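Local coordinates for tellurite resistance protein of COG3793 (Nostoc punctiforme, PDB 2OU3) that belongs to the TerB tellurite-resistance family, binds zinc and probably takes part in resistance to tellurite, at the interface of chains A and B. Coordinates in Å, arbitrary orientation; residue numbers count along the deposited sequence, not the author numbering. Chains: chain A/B, Tellurite resistance protein of COG3793.

Contact 1: the interface of chains A and B. Residues chain A 18, 20, 92-93, 96; chain B 154-155, 159-160.
The C-terminal end of helix 130-154 of chain B and the tail that follows it lie against chain A, where they meet the end of helix 4-18, the segment after it, the 3-10 turn 90-92 and the start of helix 94-106. B:Tyr155 hides more surface than any other residue of this contact (57 Å²). Its phenol OH donates a hydrogen bond to the carboxylate OD2 of A:Asp96 at 2.6 Å. OD2 accepts it with its anti lone pair, away from OD1, and the carboxylate stands almost perpendicular to the phenol ring (89°). With CG of A:Asp96 pointing away from its backbone N (chi1 -179°), the carboxylate turns toward the tyrosine, while CB sits above the CZ-OH end of B:Tyr155.

On the opposite side of the phenol plane, A:Phe20 brings its CE1-CZ edge over the CE2-CZ rim of the tyrosine, and the two side chains cross at about a right angle. CE1 of A:Phe20 approaches CE2 of B:Tyr155 to 3.6 Å. The CB of A:Phe18 covers one face of the A:Phe20 ring, which probably helps to hold its tilt. Farther along the tail, CZ of A:Phe20 touches CG of B:Pro160 at 3.7 Å. The selenomethionine A:Met92 bends at its last torsion (chi3 50°), and its CE and selenium pack along the same proline.

Two waters bridge further polar groups. One connects the carbonyl O of A:Phe18 with the hydroxyl of B:Ser159. Another gathers the carbonyl O of A:Met92, the amide N of A:Asp96 and the carbonyl O of B:Leu154. Several of these residues also line indole-carbaldehyde pockets, although that ligand may come from expression or crystallisation. CD2 of B:Leu154 packs 3.7 Å from CA of A:Asp96.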
# COMPACT_ATOMS: atom_id res chain seq x y z
N PHE A 18 -3.16 -7.23 2.93
CA PHE A 18 -3.94 -8.25 3.66
C PHE A 18 -3.23 -9.58 3.90
O PHE A 18 -3.74 -10.40 4.67
CB PHE A 18 -5.28 -8.48 2.96
CG PHE A 18 -6.04 -7.21 2.70
CD1 PHE A 18 -6.60 -6.51 3.75
CD2 PHE A 18 -6.04 -6.64 1.43
CE1 PHE A 18 -7.24 -5.30 3.53
CE2 PHE A 18 -6.71 -5.44 1.18
CZ PHE A 18 -7.28 -4.75 2.23
N PHE A 20 -2.82 -11.94 1.70
CA PHE A 20 -3.51 -12.97 0.95
C PHE A 20 -2.64 -13.44 -0.20
O PHE A 20 -1.90 -12.67 -0.76
CB PHE A 20 -4.81 -12.40 0.36
CG PHE A 20 -5.87 -12.01 1.39
CD1 PHE A 20 -5.80 -12.40 2.72
CD2 PHE A 20 -6.97 -11.24 0.99
CE1 PHE A 20 -6.79 -12.04 3.65
CE2 PHE A 20 -7.97 -10.90 1.89
CZ PHE A 20 -7.89 -11.30 3.22
N MSE A 92 -14.76 -14.25 7.98
CA MSE A 92 -13.51 -14.50 8.70
C MSE A 92 -12.73 -13.19 8.95
O MSE A 92 -11.66 -13.21 9.58
CB MSE A 92 -12.62 -15.45 7.89
CG MSE A 92 -13.27 -16.74 7.58
SE MSE A 92 -12.26 -17.87 6.37
CE MSE A 92 -10.92 -17.70 7.24
N ALA A 93 -13.27 -12.08 8.47
CA ALA A 93 -12.53 -10.85 8.25
C ALA A 93 -12.84 -9.78 9.30
O ALA A 93 -12.58 -8.61 9.08
CB ALA A 93 -12.86 -10.32 6.84
N ASP A 96 -10.01 -7.39 10.34
CA ASP A 96 -9.60 -6.73 9.12
C ASP A 96 -10.62 -5.62 8.79
O ASP A 96 -10.25 -4.48 8.52
CB ASP A 96 -9.52 -7.85 8.08
CG ASP A 96 -9.07 -7.40 6.69
OD1 ASP A 96 -8.84 -6.19 6.43
OD2 ASP A 96 -8.91 -8.35 5.86
N LEU B 154 -4.57 -9.42 12.45
CA LEU B 154 -5.79 -9.59 11.64
C LEU B 154 -6.15 -11.06 11.46
O LEU B 154 -7.33 -11.43 11.52
CB LEU B 154 -5.62 -8.95 10.24
CG LEU B 154 -5.43 -7.43 10.18
CD1 LEU B 154 -5.53 -6.95 8.71
CD2 LEU B 154 -6.45 -6.69 11.06
N TYR B 155 -5.14 -11.88 11.20
CA TYR B 155 -5.35 -13.30 10.87
C TYR B 155 -4.36 -14.19 11.62
O TYR B 155 -3.42 -14.73 11.03
CB TYR B 155 -5.28 -13.53 9.34
CG TYR B 155 -6.36 -12.78 8.58
CD1 TYR B 155 -7.69 -13.22 8.60
CD2 TYR B 155 -6.06 -11.67 7.83
CE1 TYR B 155 -8.70 -12.53 7.94
CE2 TYR B 155 -7.09 -10.96 7.12
CZ TYR B 155 -8.40 -11.39 7.22
OH TYR B 155 -9.42 -10.76 6.56
N SER B 159 -6.62 -17.61 7.32
CA SER B 159 -6.87 -16.46 6.46
C SER B 159 -7.88 -16.87 5.36
O SER B 159 -7.81 -18.01 4.87
CB SER B 159 -5.57 -16.00 5.80
OG SER B 159 -5.80 -14.86 5.00
N PRO B 160 -8.80 -15.98 4.96
CA PRO B 160 -9.74 -16.32 3.89
C PRO B 160 -9.13 -16.51 2.52
O PRO B 160 -9.65 -17.28 1.70
CB PRO B 160 -10.71 -15.14 3.89
CG PRO B 160 -10.02 -14.05 4.52
CD PRO B 160 -9.08 -14.65 5.51
O HOH W 1 -3.66 -12.90 5.49
O HOH W 2 -10.00 -10.63 10.56

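Contact 2: the interface of chains A and B. Residues chain A 146, 150-151, 154; chain B 17-18, 99, 139, 143.
Helix 130-154 of chain A runs antiparallel to its counterpart in chain B, inclined to it by roughly 50°, and its later turns also rest on helices 4-18 and 94-106 of chain B. A:Arg150 hides the most surface of the residues here (91 Å²). Its CG is anti to the backbone N (chi1 -167°), and bends farther along turn the guanidinium toward B:Phe17 and B:Glu143. NE makes a salt bridge and hydrogen bond with the carboxylate OE2 of B:Glu143 at 3.1 Å. The oxygen is met on its syn side, but the bond is not straight (139° at the hydrogen): NE lies somewhat out of the carboxylate plane, and OE2 similarly out of the guanidinium plane.

CD2 of B:Leu99 sits over the centre of one guanidinium face, 4.0 Å from CZ of A:Arg150, so an apolar methyl flanks the charged group. On the opposite side the carbonyl O of B:Phe17 stands well above the guanidinium plane, 2.8 Å from NH1 of A:Arg150; the N-H points elsewhere and this is not a hydrogen bond, though the proximity may still be electrostatically favourable. The aliphatic part of the arginine is also used, with CG lying 3.6 Å from CD2 of B:Leu139.

Leucines close the contact on both sides. A:Leu151 presses CD2 against the backbone of B:Phe18, while A:Leu154 meets B:Leu99 roughly at a right angle, methyl against methyl. At the other end A:Leu146 and B:Leu139 slide past each other in opposite directions, their CD1 methyls 3.6 Å apart.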
# COMPACT_ATOMS: atom_id res chain seq x y z
N LEU A 146 4.17 6.07 11.29
CA LEU A 146 5.31 5.56 10.55
C LEU A 146 5.25 6.01 9.08
O LEU A 146 6.28 6.28 8.47
CB LEU A 146 5.35 4.02 10.66
CG LEU A 146 6.61 3.34 10.11
CD1 LEU A 146 7.91 3.89 10.72
CD2 LEU A 146 6.50 1.81 10.31
N ARG A 150 8.05 8.17 7.16
CA ARG A 150 8.52 7.80 5.82
C ARG A 150 8.50 9.03 4.92
O ARG A 150 9.53 9.42 4.34
CB ARG A 150 7.63 6.68 5.24
CG ARG A 150 8.15 5.96 3.97
CD ARG A 150 7.00 5.52 3.03
NE ARG A 150 7.04 4.12 2.56
CZ ARG A 150 7.19 3.71 1.30
NH1 ARG A 150 7.35 4.55 0.27
NH2 ARG A 150 7.19 2.40 1.06
N LEU A 151 7.34 9.64 4.80
CA LEU A 151 7.16 10.73 3.81
C LEU A 151 8.09 11.89 4.12
O LEU A 151 8.66 12.48 3.21
CB LEU A 151 5.71 11.22 3.79
CG LEU A 151 4.72 10.12 3.33
CD1 LEU A 151 3.31 10.70 3.20
CD2 LEU A 151 5.21 9.48 2.04
N LEU A 154 11.65 10.91 3.10
CA LEU A 154 11.87 10.86 1.65
C LEU A 154 11.88 12.24 1.05
O LEU A 154 12.68 12.52 0.14
CB LEU A 154 10.78 10.02 0.99
CG LEU A 154 10.74 8.53 1.35
CD1 LEU A 154 9.78 7.83 0.41
CD2 LEU A 154 12.11 7.90 1.30
N PHE B 17 1.80 5.52 -0.78
CA PHE B 17 3.21 5.15 -0.68
C PHE B 17 4.16 6.34 -0.72
O PHE B 17 5.20 6.26 -0.12
CB PHE B 17 3.61 4.18 -1.80
CG PHE B 17 3.14 2.77 -1.58
CD1 PHE B 17 3.54 2.06 -0.46
CD2 PHE B 17 2.27 2.16 -2.47
CE1 PHE B 17 3.12 0.73 -0.25
CE2 PHE B 17 1.84 0.82 -2.27
CZ PHE B 17 2.27 0.12 -1.15
N PHE B 18 3.83 7.39 -1.47
CA PHE B 18 4.83 8.45 -1.78
C PHE B 18 4.36 9.84 -1.34
O PHE B 18 5.17 10.79 -1.36
CB PHE B 18 5.14 8.48 -3.27
CG PHE B 18 5.50 7.15 -3.81
CD1 PHE B 18 6.69 6.55 -3.44
CD2 PHE B 18 4.64 6.46 -4.65
CE1 PHE B 18 7.01 5.28 -3.91
CE2 PHE B 18 4.94 5.20 -5.12
CZ PHE B 18 6.11 4.60 -4.74
N LEU B 99 15.10 3.76 -0.78
CA LEU B 99 14.21 2.97 0.09
C LEU B 99 13.53 1.85 -0.69
O LEU B 99 13.45 0.70 -0.22
CB LEU B 99 13.16 3.88 0.77
CG LEU B 99 12.18 3.18 1.74
CD1 LEU B 99 12.87 2.44 2.90
CD2 LEU B 99 11.10 4.12 2.25
N LEU B 139 14.04 2.40 8.74
CA LEU B 139 12.64 2.58 8.37
C LEU B 139 12.08 1.32 7.70
O LEU B 139 10.99 0.87 8.03
CB LEU B 139 12.49 3.76 7.41
CG LEU B 139 11.09 4.04 6.85
CD1 LEU B 139 10.15 4.41 7.95
CD2 LEU B 139 11.19 5.15 5.79
N GLU B 143 9.00 -0.85 9.12
CA GLU B 143 7.86 -1.02 8.24
C GLU B 143 7.56 -2.50 8.03
O GLU B 143 6.39 -2.91 8.12
CB GLU B 143 8.12 -0.38 6.88
CG GLU B 143 8.10 1.14 6.88
CD GLU B 143 8.32 1.77 5.48
OE1 GLU B 143 9.02 1.20 4.59
OE2 GLU B 143 7.81 2.90 5.30

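The C-alpha centres of contact 1 and contact 2 lie about 24 Å apart, and the two-fold symmetry gives each a twin with the chains exchanged. Both use helices 4-18, 94-106 and 130-154: Phe18 and Leu154 take part in each, though from opposite chains. Contact 2 joins the two long helices and the elements beside them, whereas contact 1 fastens the tail beyond one of them to the partner. Such reciprocal exchange of C-terminal segments suggests a dimer, though the structure alone does not show that it forms in the cell. It also places ligand-pocket residues of both chains side by side.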